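Local coordinates for protein cellulase CEL9M (Clostridium cellulolyticum, PDB 1IA6) that probably hydrolyses internal beta-1,4-glucosidic linkages of cellulose and related beta-glucans as a family 9 endoglucanase, at residues Lys335-Asp338 with Tyr339-Asp343; Asn344-Asn347 with Met348-Ile352. One frame throughout, in Å; residues are numbered along the deposited sequence.

Contact 1 of 2, residues Lys335-Asp338 with Tyr339-Asp343; sequences KQVD and YILGD. With NI (nickel (II) ion), chain D.
The carboxylates of Asp-338 and Asp-343 are the flat groups that matter here, and they approach the nickel ion by different routes. Asp-343 binds it directly through OD2, at 2.0 Å. Water 2 is another ligand of the metal, and it donates a hydrogen bond of 3.0 Å to Asp-338 OD2; Ala-1 N and His-4 NE2 also belong to the site. Both carboxylates stand at the C-terminal end of helix 327-341, which closes in a Schellman motif. Its two bonds run from Asp-343 N to Asp-338 O, at 2.9 Å and 160°, and from Gly-342 N to Tyr-339 O, at 3.2 Å. Gly-342, with positive phi, turns the chain back, and CB of Asp-343 comes to lie against Asp-338 O. The second oxygen of Asp-338, OD1, bonds to Tyr-6 OH, and Lys-334 makes a salt bridge to OD2, which probably eases the proximity of two acids whose OD2 atoms are 4.6 Å apart. On the same last turn, Val-337 and Leu-341 lie side by side, pointing the same way, and both touch Tyr-6 of helix 6-15. With CG1 of Val-337 anti to its own nitrogen (chi1 175°), that methyl meets Leu-341 CD1 at 4.0 Å.

Contact 2 of 2, residues Asn344-Asn347 with Met348-Ile352; sequences NPAN and MSYII
Asn-344 and Met-348 form the tight part of this loop, joined by two hydrogen bonds between one side-chain amide and one backbone residue. Asn-344 ND2 donates to Met-348 O at 2.9 Å and 173°, in the plane of both amide and carbonyl; Met-348 N returns a longer bond of 3.3 Å to OD1, reaching it from slightly off the carbonyl plane. Held at both ends, the carboxamide is fixed in rotation, and ND2 has a further partner in the preceding helix, Tyr-339 O. The Tyr-350 ring crosses beside it, the planes 46° apart, with CE2 3.4 Å from ND2. Residues 344-347 make a type I beta turn, closed by the bond from Asn-347 N to Asn-344 O, and the asparagine at its first position reaches across to the loop that follows. A chi1 of 72° places Met-348 CG between its backbone nitrogen and carbonyl carbon, where it sits over one face of Tyr-350, toward the rim. The outer side is looser: Ala-346 packs its methyl 4.0 Å from Met-348 CG and 3.7 Å from Tyr-350 OH, while Pro-345 and Asn-347 are exposed, Asn-347 pointing its CB away overall although that atom still touches Met-348 N.

How the contacts relate
Contacts 1 and 2 follow in series along the chain, their centres about 8 Å apart, and show how a helix end and the loop after it can be built as one unit. Two backbone carbonyls of the last helical turn are used: that of Tyr-339, 2.8 Å from its O to Asn-344 ND2, and that of Ile-340, whose O lies 2.9 Å from Tyr-350 N in a probable hydrogen bond. The two contacts also pack where Leu-341 CD2 meets Ile-351 CD1 at 3.7 Å. Contact 1 carries the nickel site, about 10 Å from the side chain of Asn-344. Contact 2 lies near the predicted active site: the Met-348 side chain is about 6 Å from that of Asp-401.

Contact 1 of 2, residues Lys335-Asp338 with Tyr339-Asp343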
loop_
_atom_site.group_PDB
_atom_site.type_symbol
_atom_site.label_atom_id
_atom_site.label_comp_id
_atom_site.label_asym_id
_atom_site.label_seq_id
_atom_site.Cartn_x
_atom_site.Cartn_y
_atom_site.Cartn_z
ATOM N N LYS A 335 2.325 -17.880 10.695
ATOM C CA LYS A 335 1.058 -18.024 11.402
ATOM C C LYS A 335 0.074 -16.919 11.023
ATOM O O LYS A 335 -1.123 -17.167 10.887
ATOM C CB LYS A 335 1.283 -18.033 12.915
ATOM C CG LYS A 335 1.973 -19.295 13.421
ATOM C CD LYS A 335 2.029 -19.332 14.942
ATOM C CE LYS A 335 2.670 -20.618 15.445
ATOM N NZ LYS A 335 2.681 -20.676 16.936
ATOM N N GLN A 336 0.578 -15.702 10.844
ATOM C CA GLN A 336 -0.288 -14.586 10.476
ATOM C C GLN A 336 -0.844 -14.784 9.074
ATOM O O GLN A 336 -2.030 -14.563 8.829
ATOM C CB GLN A 336 0.476 -13.265 10.549
ATOM C CG GLN A 336 1.075 -13.004 11.915
ATOM C CD GLN A 336 0.068 -13.220 13.029
ATOM O OE1 GLN A 336 -0.900 -12.468 13.168
ATOM N NE2 GLN A 336 0.284 -14.262 13.820
ATOM N N VAL A 337 0.017 -15.201 8.152
ATOM C CA VAL A 337 -0.415 -15.430 6.781
ATOM C C VAL A 337 -1.434 -16.558 6.716
ATOM O O VAL A 337 -2.482 -16.423 6.081
ATOM C CB VAL A 337 0.770 -15.800 5.867
ATOM C CG1 VAL A 337 0.262 -16.150 4.480
ATOM C CG2 VAL A 337 1.745 -14.642 5.789
ATOM N N ASP A 338 -1.131 -17.674 7.373
ATOM C CA ASP A 338 -2.042 -18.814 7.358
ATOM C C ASP A 338 -3.389 -18.475 7.984
ATOM O O ASP A 338 -4.420 -19.001 7.567
ATOM C CB ASP A 338 -1.411 -20.018 8.068
ATOM C CG ASP A 338 -0.224 -20.584 7.304
ATOM O OD1 ASP A 338 -0.037 -20.205 6.128
ATOM O OD2 ASP A 338 0.518 -21.410 7.871
ATOM N N TYR A 339 -3.381 -17.589 8.975
ATOM C CA TYR A 339 -4.619 -17.172 9.628
ATOM C C TYR A 339 -5.488 -16.447 8.603
ATOM O O TYR A 339 -6.687 -16.705 8.490
ATOM C CB TYR A 339 -4.303 -16.252 10.813
ATOM C CG TYR A 339 -5.517 -15.799 11.598
ATOM C CD1 TYR A 339 -6.370 -14.815 11.096
ATOM C CD2 TYR A 339 -5.811 -16.351 12.845
ATOM C CE1 TYR A 339 -7.485 -14.389 11.818
ATOM C CE2 TYR A 339 -6.925 -15.933 13.577
ATOM C CZ TYR A 339 -7.757 -14.952 13.058
ATOM O OH TYR A 339 -8.857 -14.529 13.771
ATOM N N ILE A 340 -4.865 -15.548 7.847
ATOM C CA ILE A 340 -5.556 -14.780 6.819
ATOM C C ILE A 340 -6.148 -15.691 5.740
ATOM O O ILE A 340 -7.256 -15.457 5.260
ATOM C CB ILE A 340 -4.583 -13.759 6.167
ATOM C CG1 ILE A 340 -4.253 -12.657 7.177
ATOM C CG2 ILE A 340 -5.186 -13.178 4.887
ATOM C CD1 ILE A 340 -3.136 -11.730 6.741
ATOM N N LEU A 341 -5.409 -16.737 5.378
ATOM C CA LEU A 341 -5.849 -17.669 4.347
ATOM C C LEU A 341 -6.949 -18.647 4.766
ATOM O O LEU A 341 -7.532 -19.321 3.914
ATOM C CB LEU A 341 -4.648 -18.450 3.805
ATOM C CG LEU A 341 -3.573 -17.600 3.121
ATOM C CD1 LEU A 341 -2.401 -18.479 2.699
ATOM C CD2 LEU A 341 -4.170 -16.894 1.918
ATOM N N GLY A 342 -7.229 -18.744 6.063
ATOM C CA GLY A 342 -8.284 -19.648 6.489
ATOM C C GLY A 342 -8.084 -20.404 7.787
ATOM O O GLY A 342 -9.024 -21.009 8.295
ATOM N N ASP A 343 -6.869 -20.385 8.323
ATOM C CA ASP A 343 -6.574 -21.079 9.575
ATOM C C ASP A 343 -6.996 -20.222 10.758
ATOM O O ASP A 343 -6.147 -19.694 11.473
ATOM C CB ASP A 343 -5.076 -21.356 9.680
ATOM C CG ASP A 343 -4.653 -22.584 8.910
ATOM O OD1 ASP A 343 -5.407 -23.033 8.019
ATOM O OD2 ASP A 343 -3.552 -23.095 9.199
HETATM NI NI NI D . -2.572 -24.240 7.909
HETATM O O HOH W 1 -2.778 -19.383 12.121
HETATM O O HOH W 2 -0.680 -23.996 8.789
#

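Contact 2 of 2, residues Asn344-Asn347 with Met348-Ile352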
loop_
_atom_site.group_PDB
_atom_site.type_symbol
_atom_site.label_atom_id
_atom_site.label_comp_id
_atom_site.label_asym_id
_atom_site.label_seq_id
_atom_site.Cartn_x
_atom_site.Cartn_y
_atom_site.Cartn_z
ATOM N N ASN A 344 -8.300 -20.090 10.971
ATOM C CA ASN A 344 -8.804 -19.270 12.067
ATOM C C ASN A 344 -10.110 -19.832 12.622
ATOM O O ASN A 344 -10.753 -20.673 11.991
ATOM C CB ASN A 344 -9.008 -17.834 11.575
ATOM C CG ASN A 344 -9.893 -17.765 10.345
ATOM O OD1 ASN A 344 -11.071 -18.107 10.400
ATOM N ND2 ASN A 344 -9.323 -17.332 9.225
ATOM N N PRO A 345 -10.515 -19.376 13.820
ATOM C CA PRO A 345 -11.751 -19.843 14.454
ATOM C C PRO A 345 -13.026 -19.579 13.650
ATOM O O PRO A 345 -14.047 -20.237 13.864
ATOM C CB PRO A 345 -11.747 -19.107 15.794
ATOM C CG PRO A 345 -10.284 -18.969 16.090
ATOM C CD PRO A 345 -9.739 -18.538 14.751
ATOM N N ALA A 346 -12.973 -18.623 12.727
ATOM C CA ALA A 346 -14.143 -18.298 11.918
ATOM C C ALA A 346 -14.233 -19.189 10.685
ATOM O O ALA A 346 -15.209 -19.129 9.937
ATOM C CB ALA A 346 -14.103 -16.830 11.505
ATOM N N ASN A 347 -13.211 -20.016 10.486
ATOM C CA ASN A 347 -13.148 -20.929 9.348
ATOM C C ASN A 347 -13.464 -20.225 8.034
ATOM O O ASN A 347 -14.240 -20.727 7.218
ATOM C CB ASN A 347 -14.115 -22.097 9.551
ATOM C CG ASN A 347 -13.807 -22.895 10.801
ATOM O OD1 ASN A 347 -14.640 -23.004 11.699
ATOM N ND2 ASN A 347 -12.604 -23.456 10.864
ATOM N N MET A 348 -12.862 -19.060 7.829
ATOM C CA MET A 348 -13.096 -18.318 6.601
ATOM C C MET A 348 -11.822 -17.677 6.083
ATOM O O MET A 348 -10.905 -17.372 6.846
ATOM C CB MET A 348 -14.152 -17.224 6.824
ATOM C CG MET A 348 -13.677 -16.036 7.654
ATOM S SD MET A 348 -14.929 -14.730 7.830
ATOM C CE MET A 348 -14.716 -13.850 6.288
ATOM N N SER A 349 -11.760 -17.493 4.770
ATOM C CA SER A 349 -10.618 -16.842 4.155
ATOM C C SER A 349 -10.909 -15.354 4.246
ATOM O O SER A 349 -12.026 -14.927 3.959
ATOM C CB SER A 349 -10.501 -17.231 2.685
ATOM O OG SER A 349 -9.753 -16.256 1.978
ATOM N N TYR A 350 -9.918 -14.567 4.649
ATOM C CA TYR A 350 -10.114 -13.129 4.745
ATOM C C TYR A 350 -9.762 -12.416 3.446
ATOM O O TYR A 350 -9.776 -11.183 3.369
ATOM C CB TYR A 350 -9.334 -12.572 5.934
ATOM C CG TYR A 350 -10.050 -12.866 7.233
ATOM C CD1 TYR A 350 -11.282 -12.278 7.509
ATOM C CD2 TYR A 350 -9.534 -13.778 8.155
ATOM C CE1 TYR A 350 -11.988 -12.590 8.667
ATOM C CE2 TYR A 350 -10.235 -14.099 9.322
ATOM C CZ TYR A 350 -11.459 -13.500 9.569
ATOM O OH TYR A 350 -12.164 -13.800 10.714
ATOM N N ILE A 351 -9.454 -13.210 2.424
ATOM C CA ILE A 351 -9.171 -12.681 1.098
ATOM C C ILE A 351 -10.394 -13.057 0.264
ATOM O O ILE A 351 -10.676 -14.238 0.060
ATOM C CB ILE A 351 -7.920 -13.324 0.463
ATOM C CG1 ILE A 351 -6.668 -12.950 1.262
ATOM C CG2 ILE A 351 -7.768 -12.847 -0.973
ATOM C CD1 ILE A 351 -5.402 -13.597 0.732
ATOM N N ILE A 352 -11.135 -12.060 -0.198
ATOM C CA ILE A 352 -12.331 -12.331 -0.989
ATOM C C ILE A 352 -12.002 -13.094 -2.274
ATOM O O ILE A 352 -11.020 -12.794 -2.951
ATOM C CB ILE A 352 -13.063 -11.016 -1.338
ATOM C CG1 ILE A 352 -13.592 -10.366 -0.054
ATOM C CG2 ILE A 352 -14.212 -11.286 -2.309
ATOM C CD1 ILE A 352 -14.222 -9.006 -0.270
#